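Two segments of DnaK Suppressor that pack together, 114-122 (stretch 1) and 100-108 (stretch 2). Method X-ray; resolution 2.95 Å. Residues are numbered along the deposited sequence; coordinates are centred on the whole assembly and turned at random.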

ATOM      1  N   ALA B 114      -1.833  -8.563  -9.792  1.00 46.56           N
ATOM      2  CA  ALA B 114      -0.811  -8.069  -8.882  1.00 42.52           C
ATOM      3  C   ALA B 114      -0.924  -6.559  -8.772  1.00 53.37           C
ATOM      4  O   ALA B 114      -0.834  -5.849  -9.778  1.00 52.84           O
ATOM      5  CB  ALA B 114       0.576  -8.463  -9.383  1.00 36.40           C
ATOM      6  N   THR B 115      -1.169  -6.070  -7.558  1.00 68.81           N
ATOM      7  CA  THR B 115      -1.284  -4.643  -7.289  1.00 50.43           C
ATOM      8  C   THR B 115      -0.141  -4.103  -6.446  1.00 41.78           C
ATOM      9  O   THR B 115      -0.088  -2.900  -6.196  1.00 48.79           O
ATOM     10  CB  THR B 115      -2.613  -4.341  -6.605  1.00 41.76           C
ATOM     11  OG1 THR B 115      -2.686  -5.078  -5.379  1.00 50.49           O
ATOM     12  CG2 THR B 115      -3.769  -4.721  -7.503  1.00 51.10           C
ATOM     13  N   MET B 116       0.786  -4.955  -6.022  1.00 43.12           N
ATOM     14  CA  MET B 116       1.928  -4.537  -5.230  1.00 43.90           C
ATOM     15  C   MET B 116       3.163  -5.257  -5.751  1.00 48.80           C
ATOM     16  O   MET B 116       3.069  -6.319  -6.368  1.00 46.60           O
ATOM     17  CB  MET B 116       1.722  -4.854  -3.742  1.00 41.17           C
ATOM     18  CG  MET B 116       0.496  -4.222  -3.133  1.00 45.21           C
ATOM     19  SD  MET B 116       0.128  -4.902  -1.518  1.00 52.37           S
ATOM     20  CE  MET B 116      -0.863  -6.321  -1.993  1.00 63.26           C
ATOM     21  N   THR B 117       4.330  -4.682  -5.482  1.00 42.13           N
ATOM     22  CA  THR B 117       5.547  -5.437  -5.700  1.00 37.25           C
ATOM     23  C   THR B 117       5.579  -6.612  -4.728  1.00 55.47           C
ATOM     24  O   THR B 117       4.809  -6.668  -3.765  1.00 67.54           O
ATOM     25  CB  THR B 117       6.783  -4.550  -5.524  1.00 40.36           C
ATOM     26  OG1 THR B 117       6.848  -4.051  -4.181  1.00 45.44           O
ATOM     27  CG2 THR B 117       6.760  -3.391  -6.510  1.00 35.20           C
ATOM     28  N   VAL B 118       6.464  -7.575  -4.993  1.00 61.37           N
ATOM     29  CA  VAL B 118       6.546  -8.741  -4.116  1.00 56.65           C
ATOM     30  C   VAL B 118       6.930  -8.317  -2.704  1.00 56.96           C
ATOM     31  O   VAL B 118       6.296  -8.719  -1.721  1.00 56.31           O
ATOM     32  CB  VAL B 118       7.528  -9.775  -4.683  1.00 51.12           C
ATOM     33  CG1 VAL B 118       7.695 -10.909  -3.700  1.00 38.07           C
ATOM     34  CG2 VAL B 118       7.019 -10.281  -6.007  1.00 55.20           C
ATOM     35  N   LYS B 119       7.951  -7.466  -2.587  1.00 56.18           N
ATOM     36  CA  LYS B 119       8.371  -6.986  -1.275  1.00 53.86           C
ATOM     37  C   LYS B 119       7.253  -6.221  -0.568  1.00 52.98           C
ATOM     38  O   LYS B 119       7.108  -6.314   0.657  1.00 52.67           O
ATOM     39  CB  LYS B 119       9.614  -6.112  -1.419  1.00 57.70           C
ATOM     40  CG  LYS B 119      10.905  -6.886  -1.583  1.00 60.17           C
ATOM     41  CD  LYS B 119      12.068  -5.930  -1.751  1.00 72.03           C
ATOM     42  CE  LYS B 119      13.400  -6.629  -1.571  1.00 81.19           C
ATOM     43  NZ  LYS B 119      14.523  -5.647  -1.538  1.00 89.84           N
ATOM     44  N   SER B 120       6.457  -5.444  -1.313  1.00 46.95           N
ATOM     45  CA  SER B 120       5.375  -4.697  -0.673  1.00 47.38           C
ATOM     46  C   SER B 120       4.237  -5.615  -0.262  1.00 49.61           C
ATOM     47  O   SER B 120       3.600  -5.389   0.771  1.00 48.52           O
ATOM     48  CB  SER B 120       4.849  -3.598  -1.593  1.00 44.49           C
ATOM     49  OG  SER B 120       5.805  -2.563  -1.780  1.00 54.26           O
ATOM     50  N   GLN B 121       3.966  -6.659  -1.048  1.00 57.65           N
ATOM     51  CA  GLN B 121       2.933  -7.606  -0.648  1.00 54.25           C
ATOM     52  C   GLN B 121       3.339  -8.348   0.616  1.00 61.13           C
ATOM     53  O   GLN B 121       2.500  -8.605   1.486  1.00 62.30           O
ATOM     54  CB  GLN B 121       2.654  -8.602  -1.769  1.00 47.67           C
ATOM     55  CG  GLN B 121       1.313  -9.302  -1.621  1.00 55.83           C
ATOM     56  CD  GLN B 121       1.077 -10.367  -2.668  1.00 73.49           C
ATOM     57  OE1 GLN B 121       1.676 -10.346  -3.743  1.00 76.30           O
ATOM     58  NE2 GLN B 121       0.186 -11.304  -2.365  1.00 87.99           N
ATOM     59  N   GLU B 122       4.628  -8.667   0.748  1.00 61.08           N
ATOM     60  CA  GLU B 122       5.137  -9.268   1.977  1.00 63.42           C
ATOM     61  C   GLU B 122       4.871  -8.365   3.178  1.00 69.10           C
ATOM     62  O   GLU B 122       4.336  -8.812   4.198  1.00 71.63           O
ATOM     63  CB  GLU B 122       6.628  -9.558   1.819  1.00 71.36           C
ATOM     64  CG  GLU B 122       6.909 -10.968   1.334  1.00 92.28           C
ATOM     65  CD  GLU B 122       8.380 -11.216   1.080  1.00106.10           C
ATOM     66  OE1 GLU B 122       9.200 -10.934   1.980  1.00113.42           O
ATOM     67  OE2 GLU B 122       8.711 -11.708  -0.020  1.00105.31           O
TER
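Stretch 2, residues 100-108: GEEIPLARL

What holds the two stretches together most firmly? Arg107, reaching from the helix of stretch 2 with chi1 to chi3 all t, brings its guanidinium to the loop before the second helix. Arg107 NE and NH2 both donate to Met116 O, at 3.1 and 2.9 Å, so one carbonyl is gripped by a fork of two donors. Arg107 NH2 also donates to Gln121 OE1 at 2.8 Å, and a water accepts from Arg107 NH1 at 3.1 Å.

What lies over the faces of that guanidinium? Its polar partners sit at the edge, leaving the faces to carbon: Val118 CG2 covers one, 3.3 Å from Arg107 NH1, and Ala114 CB the opposite one, 3.9 Å from Arg107 NE.

How do the backbones run past each other? From Ala114 to Thr117 the backbone runs opposite to Ile103 to Leu108: Ala114 CA lies 6.1 Å from Leu108 CA, and Thr117 CA 5.3 Å from Ile103 CA. Each stretch is a loop leading into a helix, with Pro104 and Thr117 at the N-cap positions; Thr117 OG1 accepts from Ser120 N at 3.2 Å.

Where is the looser packing? Ile103 CD1 lies 3.6 Å from Ala114 O and Thr115 C, against the backbone. Leu108 CD2 approaches Ala114 CB at 4.4 Å, while Thr117 CG2 meets Glu101 OE1 at 3.8 Å.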

ATOM      1  N   GLY B 100       4.593   2.672  -4.747  1.00 54.75           N
ATOM      2  CA  GLY B 100       4.641   3.397  -5.996  1.00 51.89           C
ATOM      3  C   GLY B 100       5.693   2.920  -6.972  1.00 59.64           C
ATOM      4  O   GLY B 100       5.865   3.551  -8.024  1.00 56.52           O
ATOM      5  N   GLU B 101       6.412   1.840  -6.656  1.00 66.23           N
ATOM      6  CA  GLU B 101       7.399   1.283  -7.568  1.00 56.20           C
ATOM      7  C   GLU B 101       6.704   0.579  -8.730  1.00 49.15           C
ATOM      8  O   GLU B 101       5.558   0.131  -8.628  1.00 47.42           O
ATOM      9  CB  GLU B 101       8.301   0.279  -6.849  1.00 65.77           C
ATOM     10  CG  GLU B 101       9.379   0.849  -5.949  1.00 76.63           C
ATOM     11  CD  GLU B 101       9.905  -0.190  -4.958  1.00 94.58           C
ATOM     12  OE1 GLU B 101       9.629  -1.399  -5.138  1.00 95.20           O
ATOM     13  OE2 GLU B 101      10.598   0.203  -3.996  1.00103.18           O
ATOM     14  N   GLU B 102       7.419   0.476  -9.847  1.00 44.38           N
ATOM     15  CA  GLU B 102       6.894  -0.229 -11.008  1.00 48.73           C
ATOM     16  C   GLU B 102       6.918  -1.735 -10.749  1.00 48.22           C
ATOM     17  O   GLU B 102       7.968  -2.299 -10.425  1.00 43.92           O
ATOM     18  CB  GLU B 102       7.707   0.122 -12.248  1.00 56.23           C
ATOM     19  CG  GLU B 102       7.317   1.440 -12.884  1.00 72.55           C
ATOM     20  CD  GLU B 102       8.153   1.762 -14.110  1.00 89.54           C
ATOM     21  OE1 GLU B 102       8.713   0.820 -14.711  1.00 98.71           O
ATOM     22  OE2 GLU B 102       8.255   2.958 -14.467  1.00 93.11           O
ATOM     23  N   ILE B 103       5.760  -2.373 -10.880  1.00 44.96           N
ATOM     24  CA  ILE B 103       5.655  -3.830 -10.745  1.00 44.38           C
ATOM     25  C   ILE B 103       6.282  -4.481 -11.974  1.00 50.20           C
ATOM     26  O   ILE B 103       5.981  -4.060 -13.106  1.00 62.07           O
ATOM     27  CB  ILE B 103       4.189  -4.243 -10.587  1.00 44.50           C
ATOM     28  CG1 ILE B 103       3.510  -3.413  -9.500  1.00 43.40           C
ATOM     29  CG2 ILE B 103       4.074  -5.708 -10.232  1.00 45.35           C
ATOM     30  CD1 ILE B 103       2.039  -3.749  -9.300  1.00 35.52           C
ATOM     31  N   PRO B 104       7.179  -5.460 -11.811  1.00 48.86           N
ATOM     32  CA  PRO B 104       7.867  -6.042 -12.973  1.00 48.17           C
ATOM     33  C   PRO B 104       6.898  -6.626 -13.994  1.00 48.60           C
ATOM     34  O   PRO B 104       5.882  -7.230 -13.642  1.00 52.35           O
ATOM     35  CB  PRO B 104       8.749  -7.127 -12.346  1.00 46.35           C
ATOM     36  CG  PRO B 104       9.017  -6.626 -10.973  1.00 45.82           C
ATOM     37  CD  PRO B 104       7.733  -5.968 -10.542  1.00 50.57           C
ATOM     38  N   LEU B 105       7.226  -6.429 -15.278  1.00 42.80           N
ATOM     39  CA  LEU B 105       6.320  -6.825 -16.355  1.00 42.71           C
ATOM     40  C   LEU B 105       6.030  -8.320 -16.335  1.00 38.63           C
ATOM     41  O   LEU B 105       4.911  -8.742 -16.643  1.00 54.97           O
ATOM     42  CB  LEU B 105       6.892  -6.411 -17.711  1.00 52.50           C
ATOM     43  CG  LEU B 105       6.509  -5.017 -18.227  1.00 68.61           C
ATOM     44  CD1 LEU B 105       6.908  -3.918 -17.248  1.00 77.92           C
ATOM     45  CD2 LEU B 105       7.126  -4.762 -19.587  1.00 79.98           C
ATOM     46  N   ALA B 106       7.027  -9.139 -15.993  1.00 47.73           N
ATOM     47  CA  ALA B 106       6.793 -10.578 -15.884  1.00 39.89           C
ATOM     48  C   ALA B 106       5.760 -10.888 -14.810  1.00 42.59           C
ATOM     49  O   ALA B 106       4.861 -11.710 -15.021  1.00 39.98           O
ATOM     50  CB  ALA B 106       8.102 -11.304 -15.582  1.00 42.18           C
ATOM     51  N   ARG B 107       5.844 -10.198 -13.669  1.00 48.97           N
ATOM     52  CA  ARG B 107       4.905 -10.434 -12.578  1.00 48.55           C
ATOM     53  C   ARG B 107       3.479 -10.115 -13.003  1.00 47.57           C
ATOM     54  O   ARG B 107       2.548 -10.866 -12.689  1.00 48.91           O
ATOM     55  CB  ARG B 107       5.316  -9.603 -11.361  1.00 48.02           C
ATOM     56  CG  ARG B 107       4.408  -9.739 -10.157  1.00 41.57           C
ATOM     57  CD  ARG B 107       5.093  -9.216  -8.909  1.00 44.52           C
ATOM     58  NE  ARG B 107       4.132  -8.826  -7.880  1.00 44.64           N
ATOM     59  CZ  ARG B 107       3.613  -9.640  -6.968  1.00 44.85           C
ATOM     60  NH1 ARG B 107       3.945 -10.917  -6.941  1.00 48.35           N
ATOM     61  NH2 ARG B 107       2.751  -9.175  -6.082  1.00 56.60           N
ATOM     62  N   LEU B 108       3.290  -9.019 -13.741  1.00 44.96           N
ATOM     63  CA  LEU B 108       1.958  -8.703 -14.240  1.00 44.64           C
ATOM     64  C   LEU B 108       1.487  -9.746 -15.251  1.00 52.81           C
ATOM     65  O   LEU B 108       0.312 -10.127 -15.246  1.00 56.33           O
ATOM     66  CB  LEU B 108       1.951  -7.304 -14.856  1.00 39.08           C
ATOM     67  CG  LEU B 108       2.255  -6.136 -13.915  1.00 38.75           C
ATOM     68  CD1 LEU B 108       2.505  -4.846 -14.692  1.00 42.56           C
ATOM     69  CD2 LEU B 108       1.131  -5.953 -12.906  1.00 34.80           C
TER
HETATM   70  O   HOH W   1       2.139 -13.158  -5.678  1.00 52.22           O